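Local structure of serine--tRNA ligase, cytoplasmic (Candida albicans, 3QO8) at residues G291-V295 and E409-C413. The protein attaches serine to tRNA(Ser) in two steps, first activating the amino acid with ATP as Ser-AMP and then passing it to the acceptor end of the tRNA. Sequence-based numbering, arbitrary orientation.
Sequences GIFRV and ERTIC. With SSA (5'-O-(N-(L-seryl)-sulfamoyl)adenosine), chain B.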
ATOM      1  N   GLY A 291     -16.539  10.675  -4.364  1.00 33.34           N
ATOM      2  CA  GLY A 291     -15.702  10.401  -5.517  1.00 22.74           C
ATOM      3  C   GLY A 291     -14.290  10.013  -5.129  1.00 16.18           C
ATOM      4  O   GLY A 291     -13.977   9.862  -3.938  1.00 20.44           O
ATOM      5  N   ILE A 292     -13.424   9.860  -6.132  1.00 17.10           N
ATOM      6  CA  ILE A 292     -12.040   9.444  -5.894  1.00 14.97           C
ATOM      7  C   ILE A 292     -11.095  10.597  -6.233  1.00 20.15           C
ATOM      8  O   ILE A 292      -9.948  10.387  -6.643  1.00 18.80           O
ATOM      9  CB  ILE A 292     -11.667   8.191  -6.721  1.00 16.70           C
ATOM     10  CG1 ILE A 292     -11.961   8.415  -8.207  1.00 14.04           C
ATOM     11  CG2 ILE A 292     -12.429   6.979  -6.206  1.00 22.13           C
ATOM     12  CD1 ILE A 292     -11.504   7.266  -9.094  1.00 14.00           C
ATOM     13  N   PHE A 293     -11.595  11.818  -6.062  1.00 16.64           N
ATOM     14  CA  PHE A 293     -10.816  13.012  -6.353  1.00 14.84           C
ATOM     15  C   PHE A 293      -9.832  13.276  -5.237  1.00 16.33           C
ATOM     16  O   PHE A 293      -8.676  13.593  -5.487  1.00 15.05           O
ATOM     17  CB  PHE A 293     -11.733  14.237  -6.544  1.00 19.08           C
ATOM     18  CG  PHE A 293     -10.976  15.522  -6.799  1.00 20.52           C
ATOM     19  CD1 PHE A 293     -10.704  15.937  -8.095  1.00 19.74           C
ATOM     20  CD2 PHE A 293     -10.517  16.293  -5.744  1.00 20.75           C
ATOM     21  CE1 PHE A 293     -10.004  17.114  -8.332  1.00 16.53           C
ATOM     22  CE2 PHE A 293      -9.812  17.464  -5.974  1.00 21.43           C
ATOM     23  CZ  PHE A 293      -9.554  17.873  -7.275  1.00 19.21           C
ATOM     24  N   ARG A 294     -10.300  13.164  -4.001  1.00 15.48           N
ATOM     25  CA  ARG A 294      -9.442  13.355  -2.847  1.00 15.96           C
ATOM     26  C   ARG A 294      -9.655  12.189  -1.906  1.00 19.53           C
ATOM     27  O   ARG A 294     -10.688  12.113  -1.235  1.00 18.45           O
ATOM     28  CB  ARG A 294      -9.769  14.660  -2.102  1.00 15.94           C
ATOM     29  CG  ARG A 294      -8.862  14.859  -0.892  1.00 19.60           C
ATOM     30  CD  ARG A 294      -9.159  16.149  -0.117  1.00 29.77           C
ATOM     31  NE  ARG A 294      -8.914  17.324  -0.936  1.00 41.04           N
ATOM     32  CZ  ARG A 294      -7.706  17.815  -1.203  1.00 54.47           C
ATOM     33  NH1 ARG A 294      -6.621  17.227  -0.707  1.00 53.80           N
ATOM     34  NH2 ARG A 294      -7.585  18.895  -1.967  1.00 55.85           N
ATOM     35  N   VAL A 295      -8.685  11.277  -1.872  1.00 16.41           N
ATOM     36  CA  VAL A 295      -8.825  10.029  -1.122  1.00 13.44           C
ATOM     37  C   VAL A 295      -7.602   9.784  -0.256  1.00 14.81           C
ATOM     38  O   VAL A 295      -6.655  10.562  -0.295  1.00 17.87           O
ATOM     39  CB  VAL A 295      -9.033   8.835  -2.076  1.00 16.51           C
ATOM     40  CG1 VAL A 295     -10.442   8.881  -2.697  1.00 17.29           C
ATOM     41  CG2 VAL A 295      -7.949   8.834  -3.164  1.00 16.52           C
ATOM     42  N   GLU A 409      -6.212   8.219 -10.018  1.00 10.84           N
ATOM     43  CA  GLU A 409      -7.621   8.318  -9.636  1.00 12.86           C
ATOM     44  C   GLU A 409      -8.145   9.745  -9.911  1.00 10.98           C
ATOM     45  O   GLU A 409      -9.252   9.915 -10.431  1.00 14.57           O
ATOM     46  CB  GLU A 409      -7.844   7.931  -8.172  1.00 12.40           C
ATOM     47  CG  GLU A 409      -7.946   6.380  -7.938  1.00 14.05           C
ATOM     48  CD  GLU A 409      -6.593   5.683  -7.787  1.00 19.62           C
ATOM     49  OE1 GLU A 409      -5.551   6.355  -7.860  1.00 16.54           O
ATOM     50  OE2 GLU A 409      -6.577   4.438  -7.604  1.00 20.92           O
ATOM     51  N   ARG A 410      -7.359  10.762  -9.567  1.00 15.44           N
ATOM     52  CA  ARG A 410      -7.807  12.141  -9.817  1.00 14.97           C
ATOM     53  C   ARG A 410      -7.846  12.458 -11.313  1.00 17.52           C
ATOM     54  O   ARG A 410      -8.745  13.155 -11.799  1.00 18.14           O
ATOM     55  CB  ARG A 410      -6.975  13.183  -9.056  1.00 15.92           C
ATOM     56  CG  ARG A 410      -7.556  14.600  -9.216  1.00 18.56           C
ATOM     57  CD  ARG A 410      -6.814  15.655  -8.387  1.00 16.97           C
ATOM     58  NE  ARG A 410      -7.004  15.418  -6.961  1.00 16.09           N
ATOM     59  CZ  ARG A 410      -6.595  16.254  -6.015  1.00 21.76           C
ATOM     60  NH1 ARG A 410      -5.999  17.398  -6.353  1.00 16.09           N
ATOM     61  NH2 ARG A 410      -6.806  15.954  -4.740  1.00 13.84           N
ATOM     62  N   THR A 411      -6.881  11.924 -12.058  1.00 16.30           N
ATOM     63  CA  THR A 411      -6.908  12.062 -13.505  1.00 15.82           C
ATOM     64  C   THR A 411      -8.146  11.387 -14.101  1.00 12.67           C
ATOM     65  O   THR A 411      -8.733  11.892 -15.039  1.00 12.04           O
ATOM     66  CB  THR A 411      -5.623  11.508 -14.153  1.00 15.75           C
ATOM     67  OG1 THR A 411      -4.525  12.331 -13.750  1.00 16.59           O
ATOM     68  CG2 THR A 411      -5.728  11.534 -15.672  1.00 15.15           C
ATOM     69  N   ILE A 412      -8.540  10.240 -13.556  1.00 15.26           N
ATOM     70  CA  ILE A 412      -9.780   9.610 -13.985  1.00 16.36           C
ATOM     71  C   ILE A 412     -10.956  10.558 -13.778  1.00 14.70           C
ATOM     72  O   ILE A 412     -11.813  10.697 -14.658  1.00 17.00           O
ATOM     73  CB  ILE A 412     -10.051   8.286 -13.250  1.00 14.36           C
ATOM     74  CG1 ILE A 412      -9.107   7.187 -13.776  1.00 19.42           C
ATOM     75  CG2 ILE A 412     -11.535   7.883 -13.431  1.00 12.60           C
ATOM     76  CD1 ILE A 412      -9.112   5.873 -12.942  1.00 16.04           C
ATOM     77  N   CYS A 413     -10.995  11.231 -12.633  1.00 12.80           N
ATOM     78  CA  CYS A 413     -12.085  12.186 -12.387  1.00 14.94           C
ATOM     79  C   CYS A 413     -12.198  13.236 -13.499  1.00 17.38           C
ATOM     80  O   CYS A 413     -13.293  13.571 -13.945  1.00 12.58           O
ATOM     81  CB  CYS A 413     -11.905  12.880 -11.038  1.00 14.14           C
ATOM     82  SG  CYS A 413     -12.014  11.743  -9.639  1.00 16.82           S
TER
HETATM   83  N10 SSA B 486       5.808  14.443  -5.452  1.00 14.59           N
HETATM   84  CA  SSA B 486       5.004  15.633  -5.723  1.00 22.33           C
HETATM   85  CB  SSA B 486       4.719  15.742  -7.221  1.00 20.82           C
HETATM   86  OG  SSA B 486       3.803  14.710  -7.637  1.00 20.31           O
HETATM   87  C9  SSA B 486       3.713  15.578  -4.956  1.00 23.30           C
HETATM   88  O9  SSA B 486       3.393  14.588  -4.310  1.00 18.85           O
HETATM   89  N8  SSA B 486       2.945  16.661  -5.030  1.00 16.25           N
HETATM   90  S1  SSA B 486       1.418  16.683  -4.544  1.00 20.78           S
HETATM   91  O1S SSA B 486       1.278  16.604  -3.119  1.00 18.88           O
HETATM   92  O2S SSA B 486       0.811  17.878  -5.029  1.00 19.97           O
HETATM   93  O5' SSA B 486       0.657  15.509  -5.190  1.00 18.15           O
HETATM   94  C5' SSA B 486       0.696  15.293  -6.590  1.00 15.62           C
HETATM   95  C4' SSA B 486      -0.726  15.055  -7.106  1.00 18.17           C
HETATM   96  O4' SSA B 486      -1.364  13.926  -6.497  1.00 18.07           O
HETATM   97  C3' SSA B 486      -1.675  16.203  -6.836  1.00 17.98           C
HETATM   98  O3' SSA B 486      -1.444  17.261  -7.779  1.00 17.45           O
HETATM   99  C2' SSA B 486      -3.021  15.511  -7.010  1.00 19.10           C
HETATM  100  O2' SSA B 486      -3.334  15.366  -8.409  1.00 18.77           O
HETATM  101  C1' SSA B 486      -2.772  14.114  -6.441  1.00 15.27           C
HETATM  102  N9  SSA B 486      -3.224  14.044  -5.036  1.00 18.06           N
HETATM  103  C8  SSA B 486      -2.675  14.662  -3.978  1.00 17.51           C
HETATM  104  N7  SSA B 486      -3.393  14.352  -2.877  1.00 17.60           N
HETATM  105  C5  SSA B 486      -4.386  13.530  -3.263  1.00 20.02           C
HETATM  106  C6  SSA B 486      -5.406  12.890  -2.585  1.00 18.94           C
HETATM  107  N6  SSA B 486      -5.520  13.069  -1.252  1.00 15.67           N
HETATM  108  N1  SSA B 486      -6.266  12.101  -3.270  1.00 15.97           N
HETATM  109  C2  SSA B 486      -6.136  11.939  -4.592  1.00 19.65           C
HETATM  110  N3  SSA B 486      -5.150  12.537  -5.273  1.00 16.94           N
HETATM  111  C4  SSA B 486      -4.278  13.345  -4.627  1.00 16.74           C
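Arg410 and Phe293 illustrate how a class II aminoacyl-tRNA synthetase joins the motif 2 loop, between strands 269-278 and 297-307, to the motif 3 helix 408-419 at the adenosine site. Arg410 CB stands 4.0 Å from Phe293 O, and CG, anti to the backbone N, passes over the rim of the ring face, near CD1 and CE1. CD lies over the ring face as a CH-pi contact, with SSA O2' of the ribose 3.5 Å from Arg410 CD. A bend at chi3 (-67°) lays the guanidinium flat on the ring, planes 4° apart and Arg410 CZ 3.8 Å from the Phe293 ring centroid, a parallel cation-pi stack. The opposite guanidinium face meets the nucleoside, with SSA C2' toward the rim and Arg410 NH2 3.6 Å from SSA C4 of the adenine, so the group lies between phenyl ring and adenosine, like other motif 3 arginines. At its edge, NE and NH2 converge on Phe293 O, with Arg410 NE at 2.9 Å, while NH2 comes from above the carbonyl plane. NH1 is bonded to O of Glu366, a ligand of the bound magnesium ion.

On the helix side the contact is mainly apolar. Ile292 CG1 meets Cys413 SG at 3.6 Å, and Ile292 CD1 rests on CB of Glu409, whose carboxylate turns away to Glu299 N; Ile292 O is buried against the same CB without a polar partner. Arg294 brings a second guanidinium to Arg410 NH2, but salt bridges to Glu281 and Asp288 probably offset the like charges. Val295 reads the adenine edge: its N donates to SSA N1 (2.9 Å, 170°), and its O accepts from N6.

With both faces covered and three nitrogens bonded, the Arg410 guanidinium has little freedom to rotate while it backs the adenosine beside the loop that recognises adenine.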